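Local structure of precorrin-2 dehydrogenase (Bacillus megaterium, 3DFZ) at residues Gly39-Ile42 with Ala43-Ile47; Thr63-Ala66 with Glu67-Glu70; Gln171-Gln174 with Phe175-Glu178. The protein catalyses the NAD(+)-dependent dehydrogenation of precorrin-2 to sirohydrochlorin, a precursor for both siroheme and anaerobic adenosylcobalamin biosynthesis. All blocks are in the same frame, centred on the assembly; numbering follows the deposited sequence.

How the interactions relate
The three contacts follow one another in series; each lies within one continuous run of chain, so none encloses a long loop and none nests in or crosses another. Interaction 1 forms where strand 33-37 turns into helix 41-50. After that helix and strand 56-60, interaction 2 starts helix 66-73. The two helix starts meet directly, Thr44 OG1 lying 2.7 Å from Ser65 OG in a probable hydrogen bond, and join two successive beta-alpha units of the parallel sheet in the putative NAD-binding domain. Interaction 3 comes much later, in helix 168-184 of the C-terminal region, with its centre about 32 Å from that of interaction 1, on the opposite side of the chain's centre.

Interaction 1: Gly39-Ile42 with Ala43-Ile47; sequences GGTI and ATRRI
Thr44 turns its hydroxyl back onto Gly40, the N-cap residue. OG1 of Thr44 donates to the carbonyl O of Gly40 at 2.5 Å, a separation so short that its exact value is doubtful. OG1 gets there because it stands anti to the carbonyl carbon of its own residue (chi1 -57°), beside the backbone N; it is also hydrogen-bonded to Ser65 OG. The backbone N of Thr44 reaches Gly40 O as well, but weakly, so one carbonyl at the N-cap position takes both groups of the threonine. Regular helical bonds follow: Arg45 N to Thr41 O at 3.1 Å and Arg46 N to Ile42 O at 3.0 Å. A water bridges Ala43 N and, weakly, Gly40 N, accepting from both. This strand-turn-helix is consistent with the glycine-rich loop of a Rossmann fold, in which Gly40 and Ala43 fit a GxGxxA pattern; Thr41 and Ile42 are probably NAD(+)-binding residues, as in relatives. The methyl of Ala43 packs against the glycine turn, CB 3.7 Å from Gly39 N; it also meets Val36 of strand 33-37. The methyls of Thr41 and Ile42 lie beside the guanidinium groups of Arg45 and Arg46. Arg45 leaves with CG anti to its N (chi1 155°) and then bends at chi2 and chi3, which turns its guanidinium back over the first turn, NH2 coming within 3.8 Å of Thr41 CG2. Ile42 CG2 lies over one face of the Arg46 guanidinium, 4.3 Å from NH1. The NE of Arg46 is bonded to Asn119 OD1, and Ile42 extends onto Ala121 and Ser122.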
ATOM      1  N   GLY B  39      -6.585 -23.006  -1.288  1.00 15.65           N
ATOM      2  CA  GLY B  39      -7.922 -22.960  -0.702  1.00 15.41           C
ATOM      3  C   GLY B  39      -8.005 -23.273   0.786  1.00 16.30           C
ATOM      4  O   GLY B  39      -9.032 -23.753   1.270  1.00 17.70           O
ATOM      5  N   GLY B  40      -6.932 -22.978   1.523  1.00 16.89           N
ATOM      6  CA  GLY B  40      -6.870 -23.259   2.957  1.00 18.93           C
ATOM      7  C   GLY B  40      -7.237 -22.051   3.795  1.00 18.97           C
ATOM      8  O   GLY B  40      -8.202 -21.339   3.491  1.00 17.71           O
ATOM      9  N   THR B  41      -6.456 -21.826   4.851  1.00 21.43           N
ATOM     10  CA  THR B  41      -6.651 -20.724   5.804  1.00 22.63           C
ATOM     11  C   THR B  41      -6.078 -19.408   5.272  1.00 20.98           C
ATOM     12  O   THR B  41      -6.728 -18.365   5.362  1.00 20.23           O
ATOM     13  CB  THR B  41      -6.009 -21.105   7.146  1.00 27.59           C
ATOM     14  OG1 THR B  41      -6.704 -22.242   7.671  1.00 29.18           O
ATOM     15  CG2 THR B  41      -6.063 -19.960   8.152  1.00 30.75           C
ATOM     16  N   ILE B  42      -4.871 -19.467   4.712  1.00 21.17           N
ATOM     17  CA  ILE B  42      -4.241 -18.301   4.102  1.00 20.49           C
ATOM     18  C   ILE B  42      -5.026 -17.764   2.866  1.00 16.25           C
ATOM     19  O   ILE B  42      -5.194 -16.554   2.733  1.00 15.32           O
ATOM     20  CB  ILE B  42      -2.729 -18.549   3.754  1.00 23.55           C
ATOM     21  CG1 ILE B  42      -2.038 -19.367   4.859  1.00 29.18           C
ATOM     22  CG2 ILE B  42      -1.985 -17.213   3.525  1.00 24.69           C
ATOM     23  CD1 ILE B  42      -0.683 -19.975   4.440  1.00 33.34           C
ATOM     24  N   ALA B  43      -5.486 -18.656   1.982  1.00 14.37           N
ATOM     25  CA  ALA B  43      -6.301 -18.266   0.813  1.00 11.80           C
ATOM     26  C   ALA B  43      -7.608 -17.594   1.230  1.00 11.02           C
ATOM     27  O   ALA B  43      -7.991 -16.566   0.669  1.00 10.05           O
ATOM     28  CB  ALA B  43      -6.566 -19.461  -0.096  1.00 11.63           C
ATOM     29  N   THR B  44      -8.265 -18.166   2.232  1.00 12.40           N
ATOM     30  CA  THR B  44      -9.511 -17.643   2.781  1.00 13.39           C
ATOM     31  C   THR B  44      -9.333 -16.219   3.326  1.00 14.04           C
ATOM     32  O   THR B  44     -10.128 -15.315   3.004  1.00 13.96           O
ATOM     33  CB  THR B  44     -10.026 -18.563   3.902  1.00 16.08           C
ATOM     34  OG1 THR B  44     -10.199 -19.879   3.379  1.00 15.93           O
ATOM     35  CG2 THR B  44     -11.342 -18.069   4.479  1.00 18.31           C
ATOM     36  N   ARG B  45      -8.288 -16.032   4.133  1.00 15.52           N
ATOM     37  CA  ARG B  45      -7.981 -14.738   4.736  1.00 17.14           C
ATOM     38  C   ARG B  45      -7.709 -13.701   3.642  1.00 14.80           C
ATOM     39  O   ARG B  45      -8.258 -12.594   3.695  1.00 15.12           O
ATOM     40  CB  ARG B  45      -6.815 -14.888   5.731  1.00 20.72           C
ATOM     41  CG  ARG B  45      -5.980 -13.637   6.011  1.00 23.79           C
ATOM     42  CD  ARG B  45      -5.404 -13.579   7.458  1.00 31.27           C
ATOM     43  NE  ARG B  45      -5.206 -14.888   8.099  1.00 34.54           N
ATOM     44  CZ  ARG B  45      -4.079 -15.604   8.056  1.00 37.40           C
ATOM     45  NH1 ARG B  45      -3.008 -15.167   7.387  1.00 38.11           N
ATOM     46  NH2 ARG B  45      -4.026 -16.777   8.680  1.00 39.95           N
ATOM     47  N   ARG B  46      -6.906 -14.074   2.639  1.00 13.02           N
ATOM     48  CA  ARG B  46      -6.609 -13.188   1.512  1.00 11.72           C
ATOM     49  C   ARG B  46      -7.866 -12.738   0.731  1.00 10.32           C
ATOM     50  O   ARG B  46      -8.024 -11.553   0.465  1.00 10.32           O
ATOM     51  CB  ARG B  46      -5.583 -13.823   0.561  1.00 11.58           C
ATOM     52  CG  ARG B  46      -4.160 -13.929   1.101  1.00 14.46           C
ATOM     53  CD  ARG B  46      -3.493 -12.543   1.260  1.00 16.75           C
ATOM     54  NE  ARG B  46      -2.067 -12.611   1.626  1.00 20.66           N
ATOM     55  CZ  ARG B  46      -1.602 -12.776   2.863  1.00 24.53           C
ATOM     56  NH1 ARG B  46      -2.439 -12.907   3.883  1.00 24.03           N
ATOM     57  NH2 ARG B  46      -0.289 -12.819   3.077  1.00 29.78           N
ATOM     58  N   ILE B  47      -8.740 -13.694   0.386  1.00 10.13           N
ATOM     59  CA  ILE B  47      -9.992 -13.456  -0.364  1.00 10.56           C
ATOM     60  C   ILE B  47     -10.929 -12.499   0.370  1.00 12.21           C
ATOM     61  O   ILE B  47     -11.470 -11.574  -0.232  1.00 12.85           O
ATOM     62  CB  ILE B  47     -10.748 -14.793  -0.682  1.00 11.57           C
ATOM     63  CG1 ILE B  47      -9.977 -15.628  -1.710  1.00 10.69           C
ATOM     64  CG2 ILE B  47     -12.171 -14.524  -1.173  1.00 13.89           C
ATOM     65  CD1 ILE B  47     -10.162 -17.136  -1.552  1.00 11.57           C
TER
HETATM   66  O   HOH W   1      -4.268 -21.598   1.980  1.00 52.17           O

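Interaction 2: Thr63-Ala66 with Glu67-Glu70; sequences TVSA and EINE
Ser65, at the N-cap position, opens helix 66-73 by giving its carbonyl O to Asn69 N, 2.8 Å away, while Ala66 O receives Glu70 N at 3.1 Å. The side chain of Asn69 folds back onto the same serine carbonyl: ND2 approaches Ser65 O at 3.1 Å from above the carbonyl plane, in a more bent bond (139° at the hydrogen). Two donors of one asparagine thus grip a single oxygen, and the second bond limits the rotation of the amide. Val64 and Ile68 meet at about a right angle, Val64 CG1 pressed to within 3.4 Å of Ile68 CG2, tighter than normal van der Waals contact. The valine has a nearly eclipsed chi1 of 129°, which together with this pressure suggests local strain. Ser65 OG lies between its own N and carbonyl carbon, 3.3 Å from Ile68 CG1. The CG of Glu67 packs against the same OG, whose polar partner is Thr44. Thr63, just before Val64, probably belongs to the NAD(+) site, as in relatives. Around this helix start, Val64 and Ile68 rest on Val59 of strand 56-60 and Val79 of strand 77-80, while Glu67 and Ile68 lean against helix 41-50 through Thr44, with Lys48 and Ile47 completing their respective contacts.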
ATOM      1  N   THR B  63      -9.164 -28.902  -3.144  1.00 24.37           N
ATOM      2  CA  THR B  63     -10.176 -28.700  -2.105  1.00 24.33           C
ATOM      3  C   THR B  63     -10.109 -27.254  -1.597  1.00 23.00           C
ATOM      4  O   THR B  63      -9.060 -26.604  -1.665  1.00 22.55           O
ATOM      5  CB  THR B  63     -10.047 -29.737  -0.936  1.00 26.75           C
ATOM      6  OG1 THR B  63     -10.316 -31.061  -1.437  1.00 28.51           O
ATOM      7  CG2 THR B  63     -11.045 -29.439   0.191  1.00 26.72           C
ATOM      8  N   VAL B  64     -11.242 -26.793  -1.073  1.00 22.42           N
ATOM      9  CA  VAL B  64     -11.489 -25.417  -0.715  1.00 21.41           C
ATOM     10  C   VAL B  64     -12.250 -25.368   0.631  1.00 22.50           C
ATOM     11  O   VAL B  64     -12.948 -26.322   0.988  1.00 23.54           O
ATOM     12  CB  VAL B  64     -12.266 -24.737  -1.901  1.00 19.74           C
ATOM     13  CG1 VAL B  64     -13.514 -24.019  -1.457  1.00 18.78           C
ATOM     14  CG2 VAL B  64     -11.320 -23.879  -2.780  1.00 18.19           C
ATOM     15  N   SER B  65     -12.105 -24.276   1.385  1.00 22.28           N
ATOM     16  CA  SER B  65     -12.674 -24.201   2.745  1.00 23.51           C
ATOM     17  C   SER B  65     -14.196 -23.945   2.761  1.00 23.10           C
ATOM     18  O   SER B  65     -14.772 -23.488   1.763  1.00 21.58           O
ATOM     19  CB  SER B  65     -11.932 -23.146   3.589  1.00 23.78           C
ATOM     20  OG  SER B  65     -12.023 -21.857   2.985  1.00 21.68           O
ATOM     21  N   ALA B  66     -14.825 -24.239   3.902  1.00 24.42           N
ATOM     22  CA  ALA B  66     -16.260 -24.035   4.113  1.00 24.44           C
ATOM     23  C   ALA B  66     -16.743 -22.595   3.827  1.00 23.15           C
ATOM     24  O   ALA B  66     -17.918 -22.367   3.481  1.00 22.46           O
ATOM     25  CB  ALA B  66     -16.615 -24.420   5.547  1.00 26.51           C
ATOM     26  N   GLU B  67     -15.837 -21.639   4.024  1.00 22.78           N
ATOM     27  CA  GLU B  67     -16.107 -20.224   3.793  1.00 21.86           C
ATOM     28  C   GLU B  67     -15.974 -19.859   2.314  1.00 19.81           C
ATOM     29  O   GLU B  67     -16.800 -19.124   1.793  1.00 19.03           O
ATOM     30  CB  GLU B  67     -15.219 -19.339   4.677  1.00 22.54           C
ATOM     31  CG  GLU B  67     -13.862 -19.940   4.994  1.00 24.12           C
ATOM     32  CD  GLU B  67     -13.724 -20.395   6.441  1.00 27.12           C
ATOM     33  OE1 GLU B  67     -13.945 -19.572   7.355  1.00 28.58           O
ATOM     34  OE2 GLU B  67     -13.378 -21.571   6.664  1.00 28.34           O
ATOM     35  N   ILE B  68     -14.944 -20.376   1.642  1.00 19.12           N
ATOM     36  CA  ILE B  68     -14.864 -20.262   0.193  1.00 17.59           C
ATOM     37  C   ILE B  68     -16.111 -20.894  -0.473  1.00 17.40           C
ATOM     38  O   ILE B  68     -16.722 -20.296  -1.359  1.00 16.28           O
ATOM     39  CB  ILE B  68     -13.523 -20.808  -0.378  1.00 17.34           C
ATOM     40  CG1 ILE B  68     -12.329 -20.053   0.238  1.00 17.65           C
ATOM     41  CG2 ILE B  68     -13.483 -20.665  -1.898  1.00 15.77           C
ATOM     42  CD1 ILE B  68     -10.943 -20.706   0.015  1.00 17.82           C
ATOM     43  N   ASN B  69     -16.499 -22.081  -0.002  1.00 18.48           N
ATOM     44  CA  ASN B  69     -17.733 -22.732  -0.440  1.00 18.40           C
ATOM     45  C   ASN B  69     -18.968 -21.871  -0.296  1.00 18.20           C
ATOM     46  O   ASN B  69     -19.769 -21.783  -1.225  1.00 17.57           O
ATOM     47  CB  ASN B  69     -17.928 -24.065   0.286  1.00 19.78           C
ATOM     48  CG  ASN B  69     -17.287 -25.203  -0.441  1.00 19.83           C
ATOM     49  OD1 ASN B  69     -17.767 -25.600  -1.487  1.00 19.72           O
ATOM     50  ND2 ASN B  69     -16.190 -25.739   0.095  1.00 21.12           N
ATOM     51  N   GLU B  70     -19.117 -21.232   0.861  1.00 19.03           N
ATOM     52  CA  GLU B  70     -20.249 -20.332   1.121  1.00 19.16           C
ATOM     53  C   GLU B  70     -20.232 -19.102   0.195  1.00 17.84           C
ATOM     54  O   GLU B  70     -21.290 -18.676  -0.288  1.00 17.65           O
ATOM     55  CB  GLU B  70     -20.280 -19.918   2.595  1.00 20.55           C
ATOM     56  CG  GLU B  70     -21.422 -18.965   3.019  1.00 22.45           C
ATOM     57  CD  GLU B  70     -22.862 -19.464   2.740  1.00 24.26           C
ATOM     58  OE1 GLU B  70     -23.080 -20.603   2.245  1.00 24.39           O
ATOM     59  OE2 GLU B  70     -23.799 -18.681   3.024  1.00 25.83           O
TER

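Interaction 3: Gln171-Gln174 with Phe175-Glu178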
ATOM      1  N   GLN B 171     -15.793   7.080  15.685  1.00 12.14           N
ATOM      2  CA  GLN B 171     -16.838   8.074  15.751  1.00 12.32           C
ATOM      3  C   GLN B 171     -16.460   9.412  15.042  1.00 12.04           C
ATOM      4  O   GLN B 171     -17.309  10.091  14.439  1.00 12.33           O
ATOM      5  CB  GLN B 171     -17.130   8.366  17.239  1.00 11.88           C
ATOM      6  CG  GLN B 171     -18.354   9.241  17.480  1.00 11.68           C
ATOM      7  CD  GLN B 171     -18.143  10.716  17.198  1.00 11.35           C
ATOM      8  OE1 GLN B 171     -17.030  11.248  17.349  1.00 10.01           O
ATOM      9  NE2 GLN B 171     -19.236  11.408  16.817  1.00 11.09           N
ATOM     10  N   TYR B 172     -15.204   9.800  15.202  1.00 11.64           N
ATOM     11  CA  TYR B 172     -14.684  11.066  14.676  1.00 11.60           C
ATOM     12  C   TYR B 172     -14.645  11.096  13.144  1.00 11.82           C
ATOM     13  O   TYR B 172     -15.003  12.099  12.536  1.00 11.99           O
ATOM     14  CB  TYR B 172     -13.288  11.311  15.274  1.00 10.90           C
ATOM     15  CG  TYR B 172     -12.618  12.620  14.879  1.00 11.19           C
ATOM     16  CD1 TYR B 172     -13.331  13.825  14.818  1.00 10.33           C
ATOM     17  CD2 TYR B 172     -11.266  12.649  14.576  1.00 11.06           C
ATOM     18  CE1 TYR B 172     -12.708  14.988  14.472  1.00 10.49           C
ATOM     19  CE2 TYR B 172     -10.636  13.831  14.232  1.00 10.73           C
ATOM     20  CZ  TYR B 172     -11.350  14.985  14.195  1.00 10.34           C
ATOM     21  OH  TYR B 172     -10.679  16.141  13.866  1.00 10.80           O
ATOM     22  N   THR B 173     -14.223  10.006  12.509  1.00 12.28           N
ATOM     23  CA  THR B 173     -14.178  10.017  11.041  1.00 12.88           C
ATOM     24  C   THR B 173     -15.588   9.959  10.470  1.00 13.41           C
ATOM     25  O   THR B 173     -15.804  10.335   9.318  1.00 13.90           O
ATOM     26  CB  THR B 173     -13.263   8.914  10.443  1.00 13.42           C
ATOM     27  OG1 THR B 173     -13.616   7.617  10.985  1.00 13.74           O
ATOM     28  CG2 THR B 173     -11.820   9.236  10.784  1.00 12.94           C
ATOM     29  N   GLN B 174     -16.544   9.517  11.290  1.00 13.31           N
ATOM     30  CA  GLN B 174     -17.955   9.607  10.925  1.00 13.76           C
ATOM     31  C   GLN B 174     -18.427  11.048  10.960  1.00 13.44           C
ATOM     32  O   GLN B 174     -19.120  11.482  10.041  1.00 13.94           O
ATOM     33  CB  GLN B 174     -18.852   8.685  11.798  1.00 13.84           C
ATOM     34  CG  GLN B 174     -20.376   8.840  11.561  1.00 14.45           C
ATOM     35  CD  GLN B 174     -20.852   8.500  10.117  1.00 15.46           C
ATOM     36  OE1 GLN B 174     -20.242   7.689   9.410  1.00 15.22           O
ATOM     37  NE2 GLN B 174     -21.951   9.124   9.699  1.00 15.18           N
ATOM     38  N   PHE B 175     -18.091  11.779  12.035  1.00 12.66           N
ATOM     39  CA  PHE B 175     -18.288  13.246  12.055  1.00 12.12           C
ATOM     40  C   PHE B 175     -17.635  13.915  10.848  1.00 12.04           C
ATOM     41  O   PHE B 175     -18.262  14.713  10.159  1.00 12.36           O
ATOM     42  CB  PHE B 175     -17.750  13.867  13.366  1.00 11.42           C
ATOM     43  CG  PHE B 175     -17.499  15.382  13.294  1.00 10.62           C
ATOM     44  CD1 PHE B 175     -18.556  16.287  13.367  1.00 10.43           C
ATOM     45  CD2 PHE B 175     -16.203  15.887  13.158  1.00  9.67           C
ATOM     46  CE1 PHE B 175     -18.335  17.689  13.300  1.00 10.64           C
ATOM     47  CE2 PHE B 175     -15.966  17.299  13.095  1.00  9.94           C
ATOM     48  CZ  PHE B 175     -17.042  18.194  13.172  1.00  9.34           C
ATOM     49  N   LEU B 176     -16.360  13.609  10.613  1.00 11.69           N
ATOM     50  CA  LEU B 176     -15.617  14.252   9.514  1.00 11.82           C
ATOM     51  C   LEU B 176     -16.211  13.965   8.166  1.00 12.69           C
ATOM     52  O   LEU B 176     -16.144  14.809   7.270  1.00 13.29           O
ATOM     53  CB  LEU B 176     -14.126  13.840   9.505  1.00 11.34           C
ATOM     54  CG  LEU B 176     -13.269  14.300  10.692  1.00  9.94           C
ATOM     55  CD1 LEU B 176     -11.879  13.666  10.636  1.00  9.11           C
ATOM     56  CD2 LEU B 176     -13.169  15.821  10.705  1.00  9.32           C
ATOM     57  N   TYR B 177     -16.752  12.760   7.999  1.00 13.36           N
ATOM     58  CA  TYR B 177     -17.370  12.354   6.726  1.00 14.37           C
ATOM     59  C   TYR B 177     -18.620  13.200   6.453  1.00 14.87           C
ATOM     60  O   TYR B 177     -18.748  13.790   5.368  1.00 15.51           O
ATOM     61  CB  TYR B 177     -17.695  10.850   6.707  1.00 14.68           C
ATOM     62  CG  TYR B 177     -18.222  10.389   5.345  1.00 16.57           C
ATOM     63  CD1 TYR B 177     -17.347  10.203   4.263  1.00 17.43           C
ATOM     64  CD2 TYR B 177     -19.576  10.170   5.140  1.00 16.09           C
ATOM     65  CE1 TYR B 177     -17.815   9.816   3.031  1.00 18.37           C
ATOM     66  CE2 TYR B 177     -20.050   9.778   3.924  1.00 17.99           C
ATOM     67  CZ  TYR B 177     -19.174   9.603   2.858  1.00 19.04           C
ATOM     68  OH  TYR B 177     -19.651   9.203   1.624  1.00 19.40           O
ATOM     69  N   GLU B 178     -19.516  13.285   7.442  1.00 14.60           N
ATOM     70  CA  GLU B 178     -20.698  14.139   7.329  1.00 15.22           C
ATOM     71  C   GLU B 178     -20.331  15.597   7.046  1.00 15.37           C
ATOM     72  O   GLU B 178     -20.952  16.231   6.212  1.00 16.03           O
ATOM     73  CB  GLU B 178     -21.581  14.019   8.569  1.00 15.03           C
ATOM     74  CG  GLU B 178     -22.849  14.855   8.552  1.00 15.16           C
ATOM     75  CD  GLU B 178     -23.761  14.566   9.746  1.00 15.65           C
ATOM     76  OE1 GLU B 178     -23.539  13.563  10.475  1.00 15.05           O
ATOM     77  OE2 GLU B 178     -24.728  15.327   9.934  1.00 16.06           O
TER
HETATM   78  O   HOH W   2     -21.560  12.212  11.408  1.00 26.80           O
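Tyr172 presents one ring face to Leu176, whose CD1 stands 3.9 Å from the ring centroid and 16° off the normal, a CH-pi contact one helical turn on. Phe175 comes to the same ring obliquely, CD2 lying 3.8 Å from Tyr172 CE1. The tyrosine has CG anti to its backbone N (chi1 -178°), which swings the ring forward along the helix to reach both residues. Its hydroxyl is bonded to the carbonyl O of Ile200, and Tyr205 and Arg206 of helix 203-207 touch the same side chain. An alanine in place of Tyr172 is likely to leave Leu176 CD1 without its aromatic surface and the Ile200 carbonyl without its hydroxyl partner. The i to i+4 backbone bonds include Leu176 N to Tyr172 O at 2.8 Å and Phe175 N to Gln171 O at 3.0 Å. A water donates to both Gln174 O, at 2.9 Å, and Glu178 OE1. Arg139 bonds to Gln174 OE1 and makes a cation-pi contact with Tyr177. Such i to i+3 and i to i+4 contacts are those of an alpha helix, here helix 168-184 of the SirC C-terminal region: Phe175 packs on Gln212 of helix 209-218, whereas Tyr172 and Thr173 touch Leu153 of the second subunit, placing the helix at the homodimer interface.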